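Local coordinates for glycerol-3-phosphate dehydrogenase [NAD(P)+] (Coxiella burnetii, PDB 3K96), which probably catalyses the NAD(P)H-dependent reduction of dihydroxyacetone phosphate to sn-glycerol 3-phosphate, the key precursor for phospholipid synthesis, at residues 141-145 / 206-211; 217-221 / 306-311; 221-227 / 282-288. One frame throughout, in Å; residues are numbered along the deposited sequence.

Interaction 1: residues 141-145 / 206-211; sequences RLLHE and MIGVEL
Glu210 and His144 carry the polar part of this contact, one carboxylate holding a backbone amide and an imidazole of the same residue. Glu210 OE1 accepts from the amide of His144 (N to OE1 2.8 Å), met on the syn side but tilted somewhat out of the carboxylate plane. Its other oxygen uses the syn lone pair for the ring: His144 ND1 lies 2.5 Å from Glu210 OE2, a short and fairly straight bond (159°) close to the imidazole plane. ND1 is the donor in this His-carboxylate hydrogen bond. Ring and carboxylate are turned 57° against each other, with the carboxylate at the edge of the ring. His144 can serve Glu210 twice because CG sits between its backbone N and carbonyl carbon (chi1 77°), which swings ND1 round to the side its own N-H faces. Leu143 N is also near, 3.1 Å from Glu210 OE1.

Leu142 is the N-cap of helix 143-151, so the carboxylate lies at the first amides of the helix, where the helix dipole would probably help stabilise its negative charge. The contact joins that helix, in the Rossmann-type nucleotide-binding half of the chain, to the first turns of long helix 206-228, which opens the helical C-terminal half. Trp131 of strand 128-131 touches Leu143, His144 and Glu210.

Apolar packing flanks the carboxylate. Leu142 CD2 packs against the end of Ile207, 3.6 Å from its CD1, and reaches Leu211 CD2 at 4.2 Å; Phe254 backs both partners. Met206 SD approaches His144 CB at 4.1 Å, standing obliquely to the imidazole ring, while its methyl bends off at chi3.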
loop_
_atom_site.group_PDB
_atom_site.type_symbol
_atom_site.label_atom_id
_atom_site.label_comp_id
_atom_site.label_asym_id
_atom_site.label_seq_id
_atom_site.Cartn_x
_atom_site.Cartn_y
_atom_site.Cartn_z
ATOM N N ARG A 141 6.045 -12.888 -23.165
ATOM C CA ARG A 141 7.229 -12.107 -23.502
ATOM C C ARG A 141 7.264 -10.738 -22.840
ATOM O O ARG A 141 6.260 -10.044 -22.777
ATOM C CB ARG A 141 7.325 -11.937 -25.034
ATOM C CG ARG A 141 7.416 -13.268 -25.774
ATOM C CD ARG A 141 7.349 -13.083 -27.295
ATOM N NE ARG A 141 8.520 -12.405 -27.852
ATOM C CZ ARG A 141 8.606 -11.996 -29.117
ATOM N NH1 ARG A 141 7.596 -12.199 -29.959
ATOM N NH2 ARG A 141 9.707 -11.405 -29.555
ATOM N N LEU A 142 8.433 -10.368 -22.322
ATOM C CA LEU A 142 8.616 -9.050 -21.755
ATOM C C LEU A 142 8.477 -8.080 -22.924
ATOM O O LEU A 142 8.877 -8.386 -24.038
ATOM C CB LEU A 142 9.966 -8.903 -21.047
ATOM C CG LEU A 142 9.988 -9.430 -19.603
ATOM C CD1 LEU A 142 10.063 -10.942 -19.609
ATOM C CD2 LEU A 142 11.140 -8.854 -18.838
ATOM N N LEU A 143 7.883 -6.927 -22.665
ATOM C CA LEU A 143 7.621 -5.979 -23.709
ATOM C C LEU A 143 8.875 -5.476 -24.372
ATOM O O LEU A 143 8.868 -5.308 -25.590
ATOM C CB LEU A 143 6.754 -4.837 -23.195
ATOM C CG LEU A 143 5.385 -5.277 -22.615
ATOM C CD1 LEU A 143 4.687 -4.149 -21.901
ATOM C CD2 LEU A 143 4.488 -5.877 -23.678
ATOM N N HIS A 144 9.950 -5.233 -23.623
ATOM C CA HIS A 144 11.181 -4.722 -24.258
ATOM C C HIS A 144 11.786 -5.776 -25.176
ATOM O O HIS A 144 12.450 -5.449 -26.170
ATOM C CB HIS A 144 12.220 -4.266 -23.239
ATOM C CG HIS A 144 12.954 -5.386 -22.587
ATOM N ND1 HIS A 144 12.613 -5.879 -21.352
ATOM C CD2 HIS A 144 13.998 -6.138 -23.018
ATOM C CE1 HIS A 144 13.416 -6.883 -21.039
ATOM N NE2 HIS A 144 14.262 -7.064 -22.037
ATOM N N GLU A 145 11.573 -7.043 -24.845
ATOM C CA GLU A 145 12.070 -8.117 -25.658
ATOM C C GLU A 145 11.285 -8.196 -26.979
ATOM O O GLU A 145 11.886 -8.405 -28.061
ATOM C CB GLU A 145 12.079 -9.446 -24.885
ATOM C CG GLU A 145 12.724 -10.580 -25.657
ATOM C CD GLU A 145 11.751 -11.331 -26.527
ATOM O OE1 GLU A 145 10.687 -11.716 -25.990
ATOM O OE2 GLU A 145 12.050 -11.578 -27.723
ATOM N N MET A 206 14.571 -0.981 -16.144
ATOM C CA MET A 206 13.472 -1.257 -17.055
ATOM C C MET A 206 12.834 -2.635 -16.784
ATOM O O MET A 206 11.618 -2.775 -16.730
ATOM C CB MET A 206 13.966 -1.143 -18.489
ATOM C CG MET A 206 12.953 -1.423 -19.547
ATOM S SD MET A 206 13.549 -0.942 -21.219
ATOM C CE MET A 206 13.761 0.777 -21.045
ATOM N N ILE A 207 13.649 -3.645 -16.593
ATOM C CA ILE A 207 13.099 -4.974 -16.404
ATOM C C ILE A 207 12.263 -5.078 -15.122
ATOM O O ILE A 207 11.191 -5.647 -15.147
ATOM C CB ILE A 207 14.171 -6.067 -16.499
ATOM C CG1 ILE A 207 13.512 -7.427 -16.517
ATOM C CG2 ILE A 207 15.187 -5.951 -15.359
ATOM C CD1 ILE A 207 14.318 -8.457 -17.248
ATOM N N GLY A 208 12.726 -4.476 -14.040
ATOM C CA GLY A 208 11.996 -4.513 -12.787
ATOM C C GLY A 208 10.676 -3.780 -12.921
ATOM O O GLY A 208 9.649 -4.250 -12.438
ATOM N N VAL A 209 10.709 -2.617 -13.581
ATOM C CA VAL A 209 9.516 -1.822 -13.798
ATOM C C VAL A 209 8.481 -2.619 -14.603
ATOM O O VAL A 209 7.290 -2.646 -14.270
ATOM C CB VAL A 209 9.855 -0.442 -14.497
ATOM C CG1 VAL A 209 8.600 0.250 -14.978
ATOM C CG2 VAL A 209 10.636 0.464 -13.536
ATOM N N GLU A 210 8.932 -3.287 -15.653
ATOM C CA GLU A 210 8.039 -4.082 -16.474
ATOM C C GLU A 210 7.405 -5.217 -15.696
ATOM O O GLU A 210 6.226 -5.437 -15.778
ATOM C CB GLU A 210 8.800 -4.709 -17.635
ATOM C CG GLU A 210 9.133 -3.756 -18.768
ATOM C CD GLU A 210 9.947 -4.463 -19.853
ATOM O OE1 GLU A 210 9.373 -4.816 -20.885
ATOM O OE2 GLU A 210 11.146 -4.723 -19.637
ATOM N N LEU A 211 8.217 -5.967 -14.983
ATOM C CA LEU A 211 7.710 -7.103 -14.259
ATOM C C LEU A 211 6.742 -6.709 -13.130
ATOM O O LEU A 211 5.745 -7.388 -12.907
ATOM C CB LEU A 211 8.874 -7.970 -13.783
ATOM C CG LEU A 211 9.562 -8.698 -14.946
ATOM C CD1 LEU A 211 10.824 -9.370 -14.445
ATOM C CD2 LEU A 211 8.604 -9.732 -15.614
#

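Interaction 2: residues 217-221 / 306-311; sequences NILAI and EGLYNT
Ile218 leans across helix 307-320 where Asn310 and Thr311 lie, in a crossing of two helices of the all-helical C-terminal domain. The local axes run at 114° to each other, 8.7 Å apart. From CB outward, Ile218 works along the Thr311 side chain: CB is already near OG1, and then the fork opens. CG2 and CG1 both rest against the hydroxyl, Ile218 CG1 coming to 3.7 Å from Thr311 OG1, and CG1 also lies beside CB of Asn310. CD1 goes on to the backbone, 3.7 Å from Asn310 O and close to CA of Thr311. Having CG1 anti to the carbonyl carbon (chi1 -60°), with CD1 extended from it, carries this tip past the hydroxyl.

One turn on, Ile221 CD1 lies 3.7 Å from Gly307 C; with no side chain on Gly307, the isoleucine methyl settles directly on its backbone. Closer to the helix start, Asn217 CA and Gly307 CA are 5.1 Å apart, and Gly307 N is hydrogen-bonded to OD1 of Asn281, a residue expected to bind sn-glycerol 3-phosphate. Glu306, a predicted NADPH ligand, hydrogen-bonds through OE2 to Ser109 N.

Two amides meet nearly coplanar, 6° apart: Asn217 ND2 gives a weak hydrogen bond to Asn310 OD1 (3.4 Å). The same oxygen also accepts a hydrogen bond from a water, 2.8 Å from Asn310 OD1, and that water accepts from Asn217 N, where the helix is kinked. Thr311 OG1, the hydroxyl packed by Ile218, donates to Gly307 O at 2.7 Å, on the opposite face of that carbonyl from Thr311 N.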
loop_
_atom_site.group_PDB
_atom_site.type_symbol
_atom_site.label_atom_id
_atom_site.label_comp_id
_atom_site.label_asym_id
_atom_site.label_seq_id
_atom_site.Cartn_x
_atom_site.Cartn_y
_atom_site.Cartn_z
ATOM N N ASN A 217 -2.053 -6.169 -11.652
ATOM C CA ASN A 217 -3.469 -6.406 -11.931
ATOM C C ASN A 217 -3.949 -7.776 -11.494
ATOM O O ASN A 217 -5.123 -7.964 -11.245
ATOM C CB ASN A 217 -3.785 -6.218 -13.396
ATOM C CG ASN A 217 -3.765 -4.768 -13.811
ATOM O OD1 ASN A 217 -4.008 -3.856 -13.005
ATOM N ND2 ASN A 217 -3.513 -4.542 -15.083
ATOM N N ILE A 218 -3.032 -8.727 -11.446
ATOM C CA ILE A 218 -3.313 -10.054 -10.953
ATOM C C ILE A 218 -3.609 -9.909 -9.446
ATOM O O ILE A 218 -4.566 -10.486 -8.911
ATOM C CB ILE A 218 -2.079 -10.975 -11.103
ATOM C CG1 ILE A 218 -1.643 -11.102 -12.589
ATOM C CG2 ILE A 218 -2.376 -12.338 -10.480
ATOM C CD1 ILE A 218 -0.286 -11.824 -12.779
ATOM N N LEU A 219 -2.788 -9.119 -8.769
ATOM C CA LEU A 219 -2.977 -8.889 -7.325
ATOM C C LEU A 219 -4.259 -8.088 -7.070
ATOM O O LEU A 219 -4.932 -8.295 -6.060
ATOM C CB LEU A 219 -1.748 -8.230 -6.708
ATOM C CG LEU A 219 -0.467 -9.056 -6.940
ATOM C CD1 LEU A 219 0.779 -8.385 -6.337
ATOM C CD2 LEU A 219 -0.618 -10.469 -6.398
ATOM N N ALA A 220 -4.609 -7.205 -8.002
ATOM C CA ALA A 220 -5.842 -6.432 -7.903
ATOM C C ALA A 220 -7.045 -7.368 -7.955
ATOM O O ALA A 220 -8.023 -7.165 -7.256
ATOM C CB ALA A 220 -5.912 -5.392 -9.036
ATOM N N ILE A 221 -6.969 -8.405 -8.791
ATOM C CA ILE A 221 -8.051 -9.369 -8.860
ATOM C C ILE A 221 -8.118 -10.120 -7.533
ATOM O O ILE A 221 -9.200 -10.255 -6.964
ATOM C CB ILE A 221 -7.902 -10.345 -10.012
ATOM C CG1 ILE A 221 -8.022 -9.609 -11.362
ATOM C CG2 ILE A 221 -8.975 -11.439 -9.930
ATOM C CD1 ILE A 221 -7.836 -10.564 -12.563
ATOM N N GLU A 306 -7.520 -6.549 -18.555
ATOM C CA GLU A 306 -6.249 -7.210 -18.808
ATOM C C GLU A 306 -5.831 -8.217 -17.785
ATOM O O GLU A 306 -4.992 -9.046 -18.072
ATOM C CB GLU A 306 -5.141 -6.181 -18.890
ATOM C CG GLU A 306 -4.954 -5.549 -20.211
ATOM C CD GLU A 306 -4.012 -4.384 -20.084
ATOM O OE1 GLU A 306 -4.417 -3.425 -19.396
ATOM O OE2 GLU A 306 -2.892 -4.424 -20.648
ATOM N N GLY A 307 -6.420 -8.164 -16.598
ATOM C CA GLY A 307 -6.000 -9.039 -15.508
ATOM C C GLY A 307 -6.007 -10.523 -15.777
ATOM O O GLY A 307 -5.114 -11.236 -15.310
ATOM N N LEU A 308 -7.019 -11.014 -16.482
ATOM C CA LEU A 308 -7.081 -12.461 -16.777
ATOM C C LEU A 308 -5.919 -12.836 -17.716
ATOM O O LEU A 308 -5.212 -13.803 -17.486
ATOM C CB LEU A 308 -8.420 -12.891 -17.388
ATOM C CG LEU A 308 -9.671 -12.779 -16.520
ATOM C CD1 LEU A 308 -10.036 -11.323 -16.340
ATOM C CD2 LEU A 308 -10.815 -13.508 -17.183
ATOM N N TYR A 309 -5.738 -12.048 -18.767
ATOM C CA TYR A 309 -4.630 -12.249 -19.692
ATOM C C TYR A 309 -3.310 -12.148 -18.939
ATOM O O TYR A 309 -2.449 -13.009 -19.105
ATOM C CB TYR A 309 -4.696 -11.209 -20.807
ATOM C CG TYR A 309 -3.719 -11.414 -21.922
ATOM C CD1 TYR A 309 -3.957 -12.363 -22.918
ATOM C CD2 TYR A 309 -2.596 -10.609 -22.035
ATOM C CE1 TYR A 309 -3.056 -12.532 -23.980
ATOM C CE2 TYR A 309 -1.699 -10.764 -23.084
ATOM C CZ TYR A 309 -1.926 -11.722 -24.049
ATOM O OH TYR A 309 -1.025 -11.856 -25.086
ATOM N N ASN A 310 -3.135 -11.116 -18.116
ATOM C CA ASN A 310 -1.911 -10.991 -17.330
ATOM C C ASN A 310 -1.674 -12.258 -16.492
ATOM O O ASN A 310 -0.556 -12.726 -16.396
ATOM C CB ASN A 310 -1.943 -9.838 -16.312
ATOM C CG ASN A 310 -1.986 -8.437 -16.925
ATOM O OD1 ASN A 310 -2.319 -7.484 -16.207
ATOM N ND2 ASN A 310 -1.655 -8.292 -18.211
ATOM N N THR A 311 -2.728 -12.762 -15.838
ATOM C CA THR A 311 -2.612 -13.929 -14.970
ATOM C C THR A 311 -2.105 -15.113 -15.776
ATOM O O THR A 311 -1.162 -15.810 -15.380
ATOM C CB THR A 311 -3.971 -14.318 -14.306
ATOM O OG1 THR A 311 -4.475 -13.229 -13.539
ATOM C CG2 THR A 311 -3.821 -15.519 -13.376
HETATM O O HOH W 1 -0.635 -6.480 -14.160
#

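Interaction 3: residues 221-227 / 282-288; sequences IATGISD and RRFGLAL
Arg282 leads helix 280-290 into the contact, which joins it to the end of helix 206-228 within the helical C-terminal domain. Its chain is extended from CG to NE (CG on the far side of CB from the backbone N, chi1 173°), so that the guanidinium arrives edge-on at Asp227. The carboxylate plane stands 80° to the guanidinium. Their salt bridge places NH1 and NH2 of Arg282 round the single oxygen Asp227 OD2, but that oxygen is modelled too close to the guanidinium, so the exact distances are doubtful. Arg236 pairs with the same carboxylate.

Phe284 comes next, its CD2 3.9 Å from Ile221 CD1, and helix 294-301 also touches its ring. Gly285 is the point of closest backbone approach: its CA is 4.2 Å from Gly224 CA, the local axes are just 6.4 Å apart at a crossing of -41°, and neither glycine puts a side chain between the helices. Paired CA-H...O contacts follow, Ile225 CA to Gly285 O at 3.3 Å and Leu286 CA to Gly224 O also at 3.3 Å. Leu286 CD2 then reaches Asp227 CB (3.6 Å), while its CD1 lies over one guanidinium face of Arg282, toward its rim. Leu288 ends the run, CB against Ile225 CG1 at 4.1 Å.

This close packing at facing glycines therefore rests on backbone CH-to-oxygen contacts and apolar flanks, with charge pairing confined to the Asp227 end.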
loop_
_atom_site.group_PDB
_atom_site.type_symbol
_atom_site.label_atom_id
_atom_site.label_comp_id
_atom_site.label_asym_id
_atom_site.label_seq_id
_atom_site.Cartn_x
_atom_site.Cartn_y
_atom_site.Cartn_z
ATOM N N ILE A 221 -6.969 -8.405 -8.791
ATOM C CA ILE A 221 -8.051 -9.369 -8.860
ATOM C C ILE A 221 -8.118 -10.120 -7.533
ATOM O O ILE A 221 -9.200 -10.255 -6.964
ATOM C CB ILE A 221 -7.902 -10.345 -10.012
ATOM C CG1 ILE A 221 -8.022 -9.609 -11.362
ATOM C CG2 ILE A 221 -8.975 -11.439 -9.930
ATOM C CD1 ILE A 221 -7.836 -10.564 -12.563
ATOM N N ALA A 222 -6.966 -10.558 -7.029
ATOM C CA ALA A 222 -6.904 -11.290 -5.762
ATOM C C ALA A 222 -7.479 -10.475 -4.608
ATOM O O ALA A 222 -8.317 -10.962 -3.855
ATOM C CB ALA A 222 -5.463 -11.705 -5.450
ATOM N N THR A 223 -7.029 -9.239 -4.451
ATOM C CA THR A 223 -7.533 -8.416 -3.381
ATOM C C THR A 223 -9.003 -8.054 -3.619
ATOM O O THR A 223 -9.763 -7.859 -2.668
ATOM C CB THR A 223 -6.691 -7.177 -3.191
ATOM O OG1 THR A 223 -6.645 -6.447 -4.419
ATOM C CG2 THR A 223 -5.269 -7.566 -2.773
ATOM N N GLY A 224 -9.408 -7.954 -4.882
ATOM C CA GLY A 224 -10.797 -7.685 -5.191
ATOM C C GLY A 224 -11.676 -8.830 -4.693
ATOM O O GLY A 224 -12.769 -8.607 -4.135
ATOM N N ILE A 225 -11.203 -10.061 -4.900
ATOM C CA ILE A 225 -11.935 -11.246 -4.483
ATOM C C ILE A 225 -12.135 -11.250 -2.962
ATOM O O ILE A 225 -13.231 -11.505 -2.489
ATOM C CB ILE A 225 -11.227 -12.544 -4.934
ATOM C CG1 ILE A 225 -11.278 -12.659 -6.467
ATOM C CG2 ILE A 225 -11.905 -13.759 -4.318
ATOM C CD1 ILE A 225 -10.454 -13.770 -7.036
ATOM N N SER A 226 -11.075 -10.963 -2.214
ATOM C CA SER A 226 -11.137 -10.879 -0.750
ATOM C C SER A 226 -12.176 -9.831 -0.326
ATOM O O SER A 226 -12.995 -10.078 0.569
ATOM C CB SER A 226 -9.757 -10.533 -0.193
ATOM O OG SER A 226 -9.743 -10.500 1.229
ATOM N N ASP A 227 -12.176 -8.673 -0.978
ATOM C CA ASP A 227 -13.147 -7.643 -0.654
ATOM C C ASP A 227 -14.573 -8.085 -1.007
ATOM O O ASP A 227 -15.521 -7.783 -0.283
ATOM C CB ASP A 227 -12.818 -6.332 -1.343
ATOM C CG ASP A 227 -11.617 -5.613 -0.726
ATOM O OD1 ASP A 227 -11.144 -6.014 0.369
ATOM O OD2 ASP A 227 -11.160 -4.625 -1.347
ATOM N N ARG A 282 -9.948 -4.831 -10.244
ATOM C CA ARG A 282 -10.423 -4.980 -8.885
ATOM C C ARG A 282 -11.962 -5.206 -8.858
ATOM O O ARG A 282 -12.469 -6.004 -8.073
ATOM C CB ARG A 282 -10.012 -3.756 -8.062
ATOM C CG ARG A 282 -10.611 -3.745 -6.682
ATOM C CD ARG A 282 -10.075 -2.588 -5.819
ATOM N NE ARG A 282 -11.065 -2.304 -4.809
ATOM C CZ ARG A 282 -11.273 -3.066 -3.757
ATOM N NH1 ARG A 282 -10.523 -4.154 -3.571
ATOM N NH2 ARG A 282 -12.234 -2.746 -2.894
ATOM N N ARG A 283 -12.695 -4.527 -9.732
ATOM C CA ARG A 283 -14.149 -4.683 -9.747
ATOM C C ARG A 283 -14.508 -6.082 -10.260
ATOM O O ARG A 283 -15.471 -6.703 -9.788
ATOM C CB ARG A 283 -14.825 -3.580 -10.535
ATOM C CG ARG A 283 -14.568 -2.177 -9.934
ATOM C CD ARG A 283 -15.644 -1.131 -10.354
ATOM N NE ARG A 283 -15.827 -1.032 -11.797
ATOM C CZ ARG A 283 -15.133 -0.222 -12.589
ATOM N NH1 ARG A 283 -14.190 0.572 -12.082
ATOM N NH2 ARG A 283 -15.371 -0.204 -13.890
ATOM N N PHE A 284 -13.702 -6.576 -11.201
ATOM C CA PHE A 284 -13.862 -7.922 -11.681
ATOM C C PHE A 284 -13.678 -8.870 -10.493
ATOM O O PHE A 284 -14.484 -9.749 -10.286
ATOM C CB PHE A 284 -12.843 -8.253 -12.786
ATOM C CG PHE A 284 -12.797 -9.722 -13.170
ATOM C CD1 PHE A 284 -13.790 -10.287 -13.957
ATOM C CD2 PHE A 284 -11.742 -10.524 -12.772
ATOM C CE1 PHE A 284 -13.728 -11.637 -14.325
ATOM C CE2 PHE A 284 -11.684 -11.867 -13.128
ATOM C CZ PHE A 284 -12.670 -12.412 -13.917
ATOM N N GLY A 285 -12.601 -8.701 -9.738
ATOM C CA GLY A 285 -12.367 -9.536 -8.559
ATOM C C GLY A 285 -13.510 -9.463 -7.555
ATOM O O GLY A 285 -13.912 -10.474 -6.986
ATOM N N LEU A 286 -14.015 -8.261 -7.320
ATOM C CA LEU A 286 -15.131 -8.047 -6.394
ATOM C C LEU A 286 -16.297 -8.916 -6.814
ATOM O O LEU A 286 -16.906 -9.601 -5.988
ATOM C CB LEU A 286 -15.562 -6.577 -6.371
ATOM C CG LEU A 286 -14.785 -5.624 -5.463
ATOM C CD1 LEU A 286 -15.012 -4.167 -5.878
ATOM C CD2 LEU A 286 -15.203 -5.828 -4.010
ATOM N N ALA A 287 -16.599 -8.882 -8.101
ATOM C CA ALA A 287 -17.684 -9.675 -8.638
ATOM C C ALA A 287 -17.444 -11.181 -8.376
ATOM O O ALA A 287 -18.336 -11.875 -7.914
ATOM C CB ALA A 287 -17.875 -9.396 -10.117
ATOM N N LEU A 288 -16.231 -11.663 -8.632
ATOM C CA LEU A 288 -15.932 -13.074 -8.402
ATOM C C LEU A 288 -16.121 -13.432 -6.945
ATOM O O LEU A 288 -16.626 -14.499 -6.639
ATOM C CB LEU A 288 -14.501 -13.428 -8.802
ATOM C CG LEU A 288 -14.119 -13.330 -10.271
ATOM C CD1 LEU A 288 -12.682 -13.840 -10.467
ATOM C CD2 LEU A 288 -15.070 -14.136 -11.083
#

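How the interactions relate
From the N terminus, the chain passes through the Rossmann-type sheet to 141-145, and interaction 1 closes the loop that returns through the last strands of that sheet to the start of helix 206-228. That helix then serves all three contacts in turn: its first turns bind the nucleotide-binding half, its middle meets helix 307-320 in interaction 2, and its end meets helix 280-290 in interaction 3. The strand-free, mostly helical loop of interaction 3 lies within the longer one of interaction 2. Those two share Ile221 and touch through Leu308 and Phe284, whereas interaction 1 stands apart, its centre about 16 Å from that of interaction 2.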